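PDB 2H9F: hypothetical protein from Pseudomonas aeruginosa, which probably isomerises methylaconitate, as a member of the PrpF family. Local coordinates for residues I8-T13 and E28-S33; F45-G50 and R390-A395; G230-E235 and P284-R289; D300-V305 and S346-G351. One frame throughout, in Å; residues are numbered along the deposited sequence.

Contact 1 of 4, residues I8-T13 and E28-S33; sequences IRIPAT and EDLPES
The Asp29 carboxylate is the flat group here, and the puckered Pro11 ring covers one of its faces. Pro11 CB and CG stand over that face, with Pro11 CB 3.6 Å from Asp29 OD2 and Pro11 CG 3.8 Å from Asp29 CG. Close to the carboxylate plane, a water donates a hydrogen bond to Asp29 OD2 (2.6 Å between the oxygens), and the same water donates to Pro11 O over 2.8 Å. OD2 also forms a salt bridge with Arg26, and water and guanidinium probably help hold the carboxylate's rotation. The water supplies the polar link, since no direct hydrogen bond joins 8-13 to 28-33.

Beside this polar corner Ile10 CG2, anti to the backbone N, sets a methyl against a backbone carbonyl, 3.5 Å from Asp29 O. The apolar contacts follow. The other branch stays extended (chi2 164°) and carries Ile10 CD1 to 4.1 Å from Pro31 CD, the two side chains crossing at about a right angle. Leu30 CB heads away, yet its CD2 methyl swings back to 4.3 Å from Ile10 CG2.

The contact ties strand 7-17 to the loop that leaves its hairpin partner, strand 20-26. Leu44 of helix 39-49 touches Ile10, Leu30 and Pro31 together, Phe25 of strand 20-26 packs on Ile10 and Leu30, and strand 388-392 pairs with 7-17 through Ile8 and Ile10.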
# COMPACT_ATOMS: atom_id res chain seq x y z
N ILE A 8 -8.09 19.06 11.07
CA ILE A 8 -9.49 18.71 11.43
C ILE A 8 -9.47 17.24 11.80
O ILE A 8 -8.73 16.47 11.19
CB ILE A 8 -10.41 19.01 10.18
CG1 ILE A 8 -10.26 20.49 9.86
CG2 ILE A 8 -11.85 18.74 10.39
CD1 ILE A 8 -10.48 21.40 11.03
N ARG A 9 -10.20 16.87 12.86
CA ARG A 9 -10.42 15.47 13.19
C ARG A 9 -11.84 15.06 12.76
O ARG A 9 -12.84 15.69 13.19
CB ARG A 9 -10.24 15.20 14.70
CG ARG A 9 -8.99 15.81 15.43
CD ARG A 9 -8.77 15.09 16.81
NE ARG A 9 -9.99 14.96 17.64
CZ ARG A 9 -10.31 13.95 18.47
NH1 ARG A 9 -9.52 12.89 18.65
NH2 ARG A 9 -11.45 13.99 19.14
N ILE A 10 -11.93 14.07 11.86
CA ILE A 10 -13.21 13.58 11.29
C ILE A 10 -13.43 12.15 11.69
O ILE A 10 -12.57 11.28 11.42
CB ILE A 10 -13.28 13.75 9.73
CG1 ILE A 10 -12.91 15.17 9.33
CG2 ILE A 10 -14.72 13.42 9.14
CD1 ILE A 10 -12.59 15.31 7.88
N PRO A 11 -14.52 11.90 12.43
CA PRO A 11 -14.85 10.52 12.82
C PRO A 11 -14.89 9.62 11.59
O PRO A 11 -15.54 9.94 10.62
CB PRO A 11 -16.23 10.63 13.47
CG PRO A 11 -16.40 12.06 13.80
CD PRO A 11 -15.54 12.86 12.89
N ALA A 12 -14.22 8.47 11.67
CA ALA A 12 -14.10 7.55 10.54
C ALA A 12 -13.80 6.17 11.10
O ALA A 12 -13.31 6.05 12.21
CB ALA A 12 -12.93 7.90 9.59
N THR A 13 -14.04 5.20 10.24
CA THR A 13 -13.73 3.80 10.48
C THR A 13 -13.05 3.26 9.23
O THR A 13 -13.51 3.44 8.07
CB THR A 13 -15.00 3.03 10.81
OG1 THR A 13 -15.69 3.75 11.85
CG2 THR A 13 -14.66 1.59 11.30
N GLU A 28 -23.45 12.33 8.66
CA GLU A 28 -23.54 13.33 9.73
C GLU A 28 -22.20 13.69 10.38
O GLU A 28 -22.08 14.74 10.98
CB GLU A 28 -24.50 12.82 10.83
CG GLU A 28 -23.95 11.62 11.65
CD GLU A 28 -25.03 10.88 12.50
OE1 GLU A 28 -25.49 11.54 13.48
OE2 GLU A 28 -25.39 9.66 12.20
N ASP A 29 -21.20 12.80 10.28
CA ASP A 29 -19.86 13.08 10.82
C ASP A 29 -18.98 13.94 9.92
O ASP A 29 -17.90 14.38 10.33
CB ASP A 29 -19.13 11.78 11.09
CG ASP A 29 -19.74 10.98 12.22
OD1 ASP A 29 -20.47 11.60 13.06
OD2 ASP A 29 -19.49 9.73 12.26
N LEU A 30 -19.43 14.19 8.69
CA LEU A 30 -18.61 14.93 7.74
C LEU A 30 -18.73 16.40 8.03
O LEU A 30 -19.80 16.87 8.44
CB LEU A 30 -19.04 14.68 6.29
CG LEU A 30 -18.79 13.27 5.73
CD1 LEU A 30 -19.36 13.11 4.30
CD2 LEU A 30 -17.32 12.87 5.77
N PRO A 31 -17.69 17.16 7.71
CA PRO A 31 -17.85 18.61 7.70
C PRO A 31 -19.05 19.07 6.90
O PRO A 31 -19.44 18.46 5.92
CB PRO A 31 -16.57 19.10 7.06
CG PRO A 31 -15.58 18.05 7.34
CD PRO A 31 -16.35 16.77 7.28
N GLU A 32 -19.64 20.17 7.33
CA GLU A 32 -20.89 20.57 6.77
C GLU A 32 -20.78 20.71 5.27
O GLU A 32 -21.68 20.31 4.54
CB GLU A 32 -21.35 21.88 7.39
CG GLU A 32 -22.79 22.26 7.00
CD GLU A 32 -23.21 23.66 7.50
OE1 GLU A 32 -22.53 24.25 8.39
OE2 GLU A 32 -24.23 24.16 6.99
N SER A 33 -19.69 21.28 4.78
CA SER A 33 -19.52 21.45 3.34
C SER A 33 -19.46 20.13 2.57
O SER A 33 -19.75 20.10 1.39
CB SER A 33 -18.27 22.28 3.04
OG SER A 33 -17.12 21.61 3.45
O HOH W 1 -17.92 8.53 10.54

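Contact 2 of 4, residues F45-G50 and R390-A395; sequences FMRVIG and RVPGDA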
# COMPACT_ATOMS: atom_id res chain seq x y z
N PHE A 45 -11.87 13.80 0.40
CA PHE A 45 -11.53 12.40 0.23
C PHE A 45 -10.19 12.17 -0.47
O PHE A 45 -9.41 11.28 -0.11
CB PHE A 45 -12.68 11.70 -0.46
CG PHE A 45 -13.92 11.54 0.40
CD1 PHE A 45 -13.89 11.82 1.76
CD2 PHE A 45 -15.07 11.02 -0.12
CE1 PHE A 45 -15.00 11.68 2.53
CE2 PHE A 45 -16.16 10.82 0.66
CZ PHE A 45 -16.15 11.20 1.98
N MSE A 46 -9.90 13.01 -1.45
CA MSE A 46 -8.55 13.07 -2.05
C MSE A 46 -7.54 13.22 -0.93
O MSE A 46 -6.56 12.40 -0.74
CB MSE A 46 -8.47 14.26 -3.08
CG MSE A 46 -9.08 13.99 -4.38
SE MSE A 46 -8.86 15.61 -5.37
CE MSE A 46 -10.58 15.86 -6.35
N ARG A 47 -7.81 14.13 -0.01
CA ARG A 47 -6.80 14.44 1.00
C ARG A 47 -6.71 13.33 2.06
O ARG A 47 -5.60 12.97 2.53
CB ARG A 47 -7.07 15.85 1.58
CG ARG A 47 -5.90 16.46 2.37
CD ARG A 47 -4.72 17.01 1.51
NE ARG A 47 -3.55 16.72 2.32
CZ ARG A 47 -2.68 17.58 2.86
NH1 ARG A 47 -2.67 18.90 2.63
NH2 ARG A 47 -1.74 17.05 3.63
N VAL A 48 -7.85 12.74 2.40
CA VAL A 48 -7.83 11.60 3.38
C VAL A 48 -6.99 10.48 2.84
O VAL A 48 -6.21 9.81 3.59
CB VAL A 48 -9.29 11.12 3.68
CG1 VAL A 48 -9.33 9.74 4.29
CG2 VAL A 48 -9.97 12.15 4.60
N ILE A 49 -7.22 10.19 1.57
CA ILE A 49 -6.51 9.13 0.85
C ILE A 49 -5.03 9.39 0.58
O ILE A 49 -4.19 8.46 0.70
CB ILE A 49 -7.23 8.73 -0.45
CG1 ILE A 49 -8.52 7.96 -0.09
CG2 ILE A 49 -6.34 7.86 -1.34
CD1 ILE A 49 -8.31 6.73 0.82
N GLY A 50 -4.71 10.65 0.36
CA GLY A 50 -3.33 11.09 0.13
C GLY A 50 -3.05 11.38 -1.33
O GLY A 50 -1.88 11.30 -1.76
N ARG A 390 -7.36 12.62 10.33
CA ARG A 390 -6.97 14.03 10.29
C ARG A 390 -6.56 14.50 8.90
O ARG A 390 -5.90 13.79 8.16
CB ARG A 390 -5.82 14.33 11.23
CG ARG A 390 -6.05 13.95 12.67
CD ARG A 390 -4.94 14.61 13.51
NE ARG A 390 -5.19 14.44 14.91
CZ ARG A 390 -4.49 15.00 15.89
NH1 ARG A 390 -3.50 15.85 15.63
NH2 ARG A 390 -4.80 14.70 17.15
N VAL A 391 -7.01 15.70 8.55
CA VAL A 391 -6.52 16.37 7.38
C VAL A 391 -6.36 17.85 7.74
O VAL A 391 -7.03 18.34 8.65
CB VAL A 391 -7.44 16.23 6.13
CG1 VAL A 391 -7.65 14.74 5.75
CG2 VAL A 391 -8.75 16.90 6.36
N PRO A 392 -5.51 18.57 7.01
CA PRO A 392 -5.48 20.02 7.14
C PRO A 392 -6.80 20.68 6.75
O PRO A 392 -7.43 20.31 5.76
CB PRO A 392 -4.32 20.41 6.21
CG PRO A 392 -3.46 19.20 6.17
CD PRO A 392 -4.46 18.09 6.09
N GLY A 393 -7.20 21.70 7.52
CA GLY A 393 -8.54 22.26 7.39
C GLY A 393 -8.74 23.03 6.10
O GLY A 393 -9.86 23.21 5.66
N ASP A 394 -7.63 23.41 5.50
CA ASP A 394 -7.58 24.22 4.30
C ASP A 394 -7.48 23.34 3.07
O ASP A 394 -7.45 23.86 1.96
CB ASP A 394 -6.29 25.09 4.36
CG ASP A 394 -4.99 24.22 4.26
OD1 ASP A 394 -4.71 23.49 5.22
OD2 ASP A 394 -4.25 24.24 3.23
N ALA A 395 -7.39 22.03 3.25
CA ALA A 395 -7.24 21.11 2.11
C ALA A 395 -8.51 20.89 1.27
O ALA A 395 -8.41 20.34 0.16
CB ALA A 395 -6.71 19.77 2.58
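Arg47 reaches from helix 39-49 across to the C-terminal segment 390-395, and its side chain, traced here in one of two deposited conformers, changes partner as it goes. Arg47 CB starts 4.1 Å from Ala395 CB. With CG anti to the backbone N (chi1 -164°), the chain heads for the turn, and Arg47 CG comes to 3.4 Å from Ala395 CB while also grazing Val391 CB. Arg47 CD remains beside the same methyl, 3.6 Å from Ala395 CB. Bends at chi2 and chi3 then lay the guanidinium across the Pro392 ring: Pro392 CD sits 3.7 Å above the guanidinium plane, over its centre, and Pro392 CG lies 3.6 Å from Arg47 NH1. This outer part of the path and its contacts hold for the one conformer and are less certain. In it the aliphatic part packs on a methyl and the charged end on a proline ring, with no hydrogen bond between the segments.

What presents these groups is a type I beta turn from Pro392 to Ala395, closed by Ala395 N donating to Pro392 O at 3.0 Å. On the other side, the helix ends in a Schellman motif with Gly50, at a phi of 103°, as the C-prime residue. Between the two, Val48 CG2 meets Val391 CG1 at 3.7 Å, where the short helix and strand segments run at 118° to each other.

Outside the segments, Phe170 of the second subunit makes a cation-pi contact with Arg47, subject to the same doubt, and Arg382 of that subunit packs on both Arg47 and Pro392. Val391 is backbone-bonded to Ile8 of strand 7-17.

Contact 3 of 4, residues G230-E235 and P284-R289; sequences GYRGTE and PPRDYR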
# COMPACT_ATOMS: atom_id res chain seq x y z
N GLY A 230 -12.47 -33.34 -23.71
CA GLY A 230 -11.33 -34.20 -23.47
C GLY A 230 -10.69 -34.02 -22.14
O GLY A 230 -9.56 -34.44 -21.96
N TYR A 231 -11.40 -33.39 -21.22
CA TYR A 231 -10.89 -33.11 -19.89
C TYR A 231 -11.74 -33.78 -18.83
O TYR A 231 -12.87 -34.20 -19.04
CB TYR A 231 -10.80 -31.59 -19.63
CG TYR A 231 -9.71 -30.93 -20.45
CD1 TYR A 231 -9.90 -30.67 -21.79
CD2 TYR A 231 -8.48 -30.62 -19.90
CE1 TYR A 231 -8.90 -30.09 -22.57
CE2 TYR A 231 -7.47 -30.04 -20.67
CZ TYR A 231 -7.69 -29.78 -22.00
OH TYR A 231 -6.70 -29.22 -22.78
N ARG A 232 -11.15 -33.86 -17.65
CA ARG A 232 -11.67 -34.58 -16.53
C ARG A 232 -12.44 -33.61 -15.66
O ARG A 232 -13.39 -33.99 -14.99
CB ARG A 232 -10.48 -35.16 -15.80
CG ARG A 232 -10.78 -35.77 -14.53
CD ARG A 232 -11.37 -37.08 -14.68
NE ARG A 232 -11.12 -37.81 -13.45
CZ ARG A 232 -11.82 -38.86 -13.05
NH1 ARG A 232 -12.79 -39.37 -13.83
NH2 ARG A 232 -11.53 -39.39 -11.88
N GLY A 233 -12.03 -32.35 -15.67
CA GLY A 233 -12.69 -31.29 -14.90
C GLY A 233 -11.98 -30.92 -13.62
O GLY A 233 -12.36 -29.96 -12.98
N THR A 234 -10.99 -31.74 -13.25
CA THR A 234 -10.18 -31.59 -12.04
C THR A 234 -8.82 -30.92 -12.32
O THR A 234 -8.08 -30.60 -11.39
CB THR A 234 -9.93 -32.96 -11.41
OG1 THR A 234 -9.27 -33.81 -12.35
CG2 THR A 234 -11.23 -33.61 -11.01
N GLU A 235 -8.49 -30.71 -13.59
CA GLU A 235 -7.18 -30.23 -13.97
C GLU A 235 -6.72 -28.97 -13.23
O GLU A 235 -7.50 -28.04 -13.00
CB GLU A 235 -7.15 -29.95 -15.47
CG GLU A 235 -7.06 -31.19 -16.37
CD GLU A 235 -8.37 -31.92 -16.62
OE1 GLU A 235 -9.44 -31.37 -16.22
OE2 GLU A 235 -8.31 -33.02 -17.23
N PRO A 284 -19.49 -33.00 -13.35
CA PRO A 284 -20.01 -33.44 -12.06
C PRO A 284 -18.88 -33.59 -11.08
O PRO A 284 -17.74 -33.72 -11.48
CB PRO A 284 -20.63 -34.79 -12.35
CG PRO A 284 -20.48 -35.04 -13.80
CD PRO A 284 -19.71 -33.97 -14.44
N PRO A 285 -19.22 -33.59 -9.79
CA PRO A 285 -18.22 -33.64 -8.76
C PRO A 285 -17.40 -34.91 -8.72
O PRO A 285 -17.85 -35.99 -9.01
CB PRO A 285 -19.03 -33.45 -7.47
CG PRO A 285 -20.41 -33.58 -7.81
CD PRO A 285 -20.58 -33.45 -9.27
N ARG A 286 -16.16 -34.73 -8.31
CA ARG A 286 -15.16 -35.73 -8.35
C ARG A 286 -14.18 -35.25 -7.32
O ARG A 286 -13.91 -34.06 -7.23
CB ARG A 286 -14.46 -35.68 -9.70
CG ARG A 286 -14.38 -36.98 -10.43
CD ARG A 286 -14.56 -36.73 -11.91
NE ARG A 286 -15.61 -37.60 -12.45
CZ ARG A 286 -16.45 -37.24 -13.43
NH1 ARG A 286 -16.38 -36.03 -13.98
NH2 ARG A 286 -17.39 -38.10 -13.84
N ASP A 287 -13.64 -36.17 -6.56
CA ASP A 287 -12.54 -35.86 -5.69
C ASP A 287 -11.35 -35.40 -6.49
O ASP A 287 -11.04 -35.96 -7.55
CB ASP A 287 -12.06 -37.13 -4.93
CG ASP A 287 -13.12 -37.76 -4.06
OD1 ASP A 287 -14.23 -37.24 -3.94
OD2 ASP A 287 -12.81 -38.82 -3.48
N TYR A 288 -10.64 -34.42 -5.93
CA TYR A 288 -9.35 -33.98 -6.49
C TYR A 288 -8.49 -33.33 -5.43
O TYR A 288 -9.00 -32.88 -4.41
CB TYR A 288 -9.56 -33.00 -7.64
CG TYR A 288 -10.18 -31.68 -7.25
CD1 TYR A 288 -11.51 -31.57 -6.95
CD2 TYR A 288 -9.41 -30.51 -7.25
CE1 TYR A 288 -12.08 -30.33 -6.60
CE2 TYR A 288 -9.97 -29.28 -6.93
CZ TYR A 288 -11.29 -29.19 -6.61
OH TYR A 288 -11.83 -27.97 -6.27
N ARG A 289 -7.18 -33.31 -5.70
CA ARG A 289 -6.20 -32.61 -4.88
C ARG A 289 -5.71 -31.36 -5.62
O ARG A 289 -5.47 -31.38 -6.82
CB ARG A 289 -5.03 -33.54 -4.59
CG ARG A 289 -4.26 -33.22 -3.34
CD ARG A 289 -3.16 -34.23 -3.11
NE ARG A 289 -3.62 -35.56 -2.69
CZ ARG A 289 -4.08 -35.89 -1.47
NH1 ARG A 289 -4.21 -34.97 -0.53
NH2 ARG A 289 -4.42 -37.16 -1.19
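Thr234 packs on the buried Tyr288 at the inner end of this contact, while Arg286 meets the exposed Arg232 at its solvent side. Thr234 CB and Tyr288 CB approach to 3.8 Å, their side chains sliding past each other in opposite directions. Because Thr234 OG1 lies between the backbone N and the carbonyl carbon (chi1 58°), it is the methyl that turns to the partner: Thr234 CG2 also rests 4.1 Å from Arg286 CB. Leu304 of strand 303-309 packs on all three, while Tyr288 OH is hydrogen-bonded to His352 O.

Toward solvent the two arginines cross obliquely. Arg286 CD lies against one face of the Arg232 guanidinium, 3.6 Å from its plane and over its centre, Arg286 NE is 3.6 Å from Arg232 NH1, and the two guanidinium planes are only 20° apart. Glu235 holds the Arg232 loop: Glu235 OE2 accepts from Arg232 N at 3.0 Å through its syn lone pair, and Glu235 OE1 from Gly233 N at 2.8 Å.

The loop between strand 220-225 and helix 238-241 thus packs on the residues entering the short antiparallel pair 288-289/295-296. Arg306 ties the two, hydrogen-bonded to Thr234 O and Glu235 O and in cation-pi contact with Tyr288.

No hydrogen bond spans the segments, so their contact is probably mainly van der Waals; both guanidiniums probably stay charged, at some electrostatic cost eased by solvent.

Contact 4 of 4, residues D300-V305 and S346-G351; sequences DIDLLV and SAVRFG. With SO4 (sulfate ion), chain G.
Asp302 and Arg349 meet because of how their side chains are turned. Asp302 CG lies anti to its carbonyl carbon (chi1 -65°), which brings OD2 alongside strand 347-352 to accept from Arg349 N at 2.8 Å with its anti lone pair, in a nearly straight bond of 174°. Asp302 N donates back to Arg349 O at 2.7 Å, so one residue grips both backbone polar groups of the other. Arg349 itself runs extended and bends at chi3 (-70°), which lets Arg349 NE hydrogen-bond at 2.9 Å to O4 of a sulfate that probably came from the crystallisation liquor; weak bonds run from NE to O1 and from NH2 to O4.

Further along, parallel pairing follows: Gly351 N donates to Leu303 O at 2.9 Å, and Val305 N to Gly351 O at 3.1 Å. Leu303 CD2 packs 3.6 Å from Phe350 CB, and Val305 CG2 closes on the same carbon at 3.9 Å.

Strands 278-283 and 355-366 flank the pair, bonding to Leu304 and to Val348 and Phe350. Helix 319-330 covers Val305, Val348 and Phe350, and helix 335-339 covers Leu303.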
# COMPACT_ATOMS: atom_id res chain seq x y z
N ASP A 300 -18.46 -32.89 -1.01
CA ASP A 300 -18.39 -31.57 -0.47
C ASP A 300 -18.80 -30.52 -1.48
O ASP A 300 -18.93 -29.38 -1.14
CB ASP A 300 -16.96 -31.24 -0.07
CG ASP A 300 -16.46 -32.06 1.11
OD1 ASP A 300 -17.28 -32.67 1.85
OD2 ASP A 300 -15.21 -32.03 1.30
N ILE A 301 -18.91 -30.89 -2.76
CA ILE A 301 -19.19 -29.92 -3.81
C ILE A 301 -20.34 -30.41 -4.66
O ILE A 301 -20.66 -31.59 -4.66
CB ILE A 301 -17.94 -29.65 -4.72
CG1 ILE A 301 -17.29 -30.95 -5.21
CG2 ILE A 301 -16.89 -28.78 -3.98
CD1 ILE A 301 -16.35 -30.76 -6.38
N ASP A 302 -20.95 -29.49 -5.40
CA ASP A 302 -22.03 -29.79 -6.32
C ASP A 302 -21.54 -30.00 -7.75
O ASP A 302 -22.18 -30.70 -8.52
CB ASP A 302 -23.06 -28.67 -6.28
CG ASP A 302 -23.75 -28.54 -4.92
OD1 ASP A 302 -24.49 -29.48 -4.52
OD2 ASP A 302 -23.57 -27.49 -4.25
N LEU A 303 -20.43 -29.37 -8.13
CA LEU A 303 -19.86 -29.55 -9.44
C LEU A 303 -18.43 -29.03 -9.46
O LEU A 303 -17.96 -28.40 -8.52
CB LEU A 303 -20.66 -28.78 -10.47
CG LEU A 303 -20.62 -27.26 -10.44
CD1 LEU A 303 -21.16 -26.74 -11.76
CD2 LEU A 303 -21.35 -26.63 -9.21
N LEU A 304 -17.74 -29.30 -10.56
CA LEU A 304 -16.40 -28.77 -10.79
C LEU A 304 -16.54 -27.74 -11.88
O LEU A 304 -17.28 -27.96 -12.81
CB LEU A 304 -15.48 -29.84 -11.33
CG LEU A 304 -15.16 -31.01 -10.36
CD1 LEU A 304 -14.71 -32.24 -11.17
CD2 LEU A 304 -14.12 -30.53 -9.38
N VAL A 305 -15.77 -26.67 -11.77
CA VAL A 305 -15.67 -25.67 -12.84
C VAL A 305 -14.19 -25.25 -12.96
O VAL A 305 -13.47 -25.12 -11.97
CB VAL A 305 -16.53 -24.45 -12.59
CG1 VAL A 305 -16.52 -23.52 -13.85
CG2 VAL A 305 -17.97 -24.84 -12.25
N SER A 346 -30.54 -23.31 -6.65
CA SER A 346 -30.47 -21.89 -6.40
C SER A 346 -29.23 -21.44 -5.58
O SER A 346 -28.98 -20.25 -5.40
CB SER A 346 -31.75 -21.46 -5.72
OG SER A 346 -31.81 -22.01 -4.43
N ALA A 347 -28.48 -22.41 -5.07
CA ALA A 347 -27.15 -22.19 -4.49
C ALA A 347 -26.34 -23.43 -4.84
O ALA A 347 -26.85 -24.53 -4.68
CB ALA A 347 -27.22 -22.05 -2.98
N VAL A 348 -25.10 -23.24 -5.26
CA VAL A 348 -24.19 -24.34 -5.51
C VAL A 348 -22.81 -24.04 -4.97
O VAL A 348 -22.38 -22.89 -4.99
CB VAL A 348 -24.03 -24.63 -7.04
CG1 VAL A 348 -25.34 -25.27 -7.65
CG2 VAL A 348 -23.58 -23.41 -7.75
N ARG A 349 -22.12 -25.08 -4.48
CA ARG A 349 -20.70 -25.00 -4.15
C ARG A 349 -19.91 -25.72 -5.24
O ARG A 349 -20.04 -26.93 -5.42
CB ARG A 349 -20.44 -25.64 -2.78
CG ARG A 349 -18.99 -25.53 -2.34
CD ARG A 349 -18.77 -26.10 -0.96
NE ARG A 349 -19.38 -25.25 0.05
CZ ARG A 349 -18.85 -24.10 0.49
NH1 ARG A 349 -17.69 -23.63 0.01
NH2 ARG A 349 -19.51 -23.38 1.41
N PHE A 350 -19.08 -24.99 -5.96
CA PHE A 350 -18.22 -25.57 -7.00
C PHE A 350 -16.75 -25.66 -6.57
O PHE A 350 -16.25 -24.88 -5.73
CB PHE A 350 -18.35 -24.84 -8.35
CG PHE A 350 -17.88 -23.43 -8.34
CD1 PHE A 350 -18.74 -22.38 -8.03
CD2 PHE A 350 -16.58 -23.13 -8.73
CE1 PHE A 350 -18.31 -21.06 -8.03
CE2 PHE A 350 -16.14 -21.80 -8.75
CZ PHE A 350 -17.02 -20.76 -8.40
N GLY A 351 -16.08 -26.67 -7.13
CA GLY A 351 -14.69 -26.94 -6.86
C GLY A 351 -13.90 -26.29 -7.96
O GLY A 351 -14.13 -26.59 -9.11
S SO4 G . -22.46 -25.91 1.69
O1 SO4 G . -22.42 -26.25 0.26
O2 SO4 G . -23.03 -24.58 1.91
O3 SO4 G . -23.28 -26.92 2.36
O4 SO4 G . -21.12 -25.99 2.28

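In the fold
The four contacts fall into two pairs on opposite sides of the chain's centre. Contacts 1 and 2 have centres 11 Å apart and share strands 7-17 and 388-392, which are neighbours in the sheet; both also touch the second subunit. Contacts 3 and 4 lie 12 Å apart between centres and meet where Pro285 CD packs 3.3 Å from Asp302 O, with no other protein chain against them. Centres of different pairs are 44 to 53 Å apart. Along the chain contact 1 comes first; contact 2 opens next and closes at the C-terminus, after 3 and 4. Both ends of the chain thus belong to one lobe, consistent with the two-lobed architecture of this family.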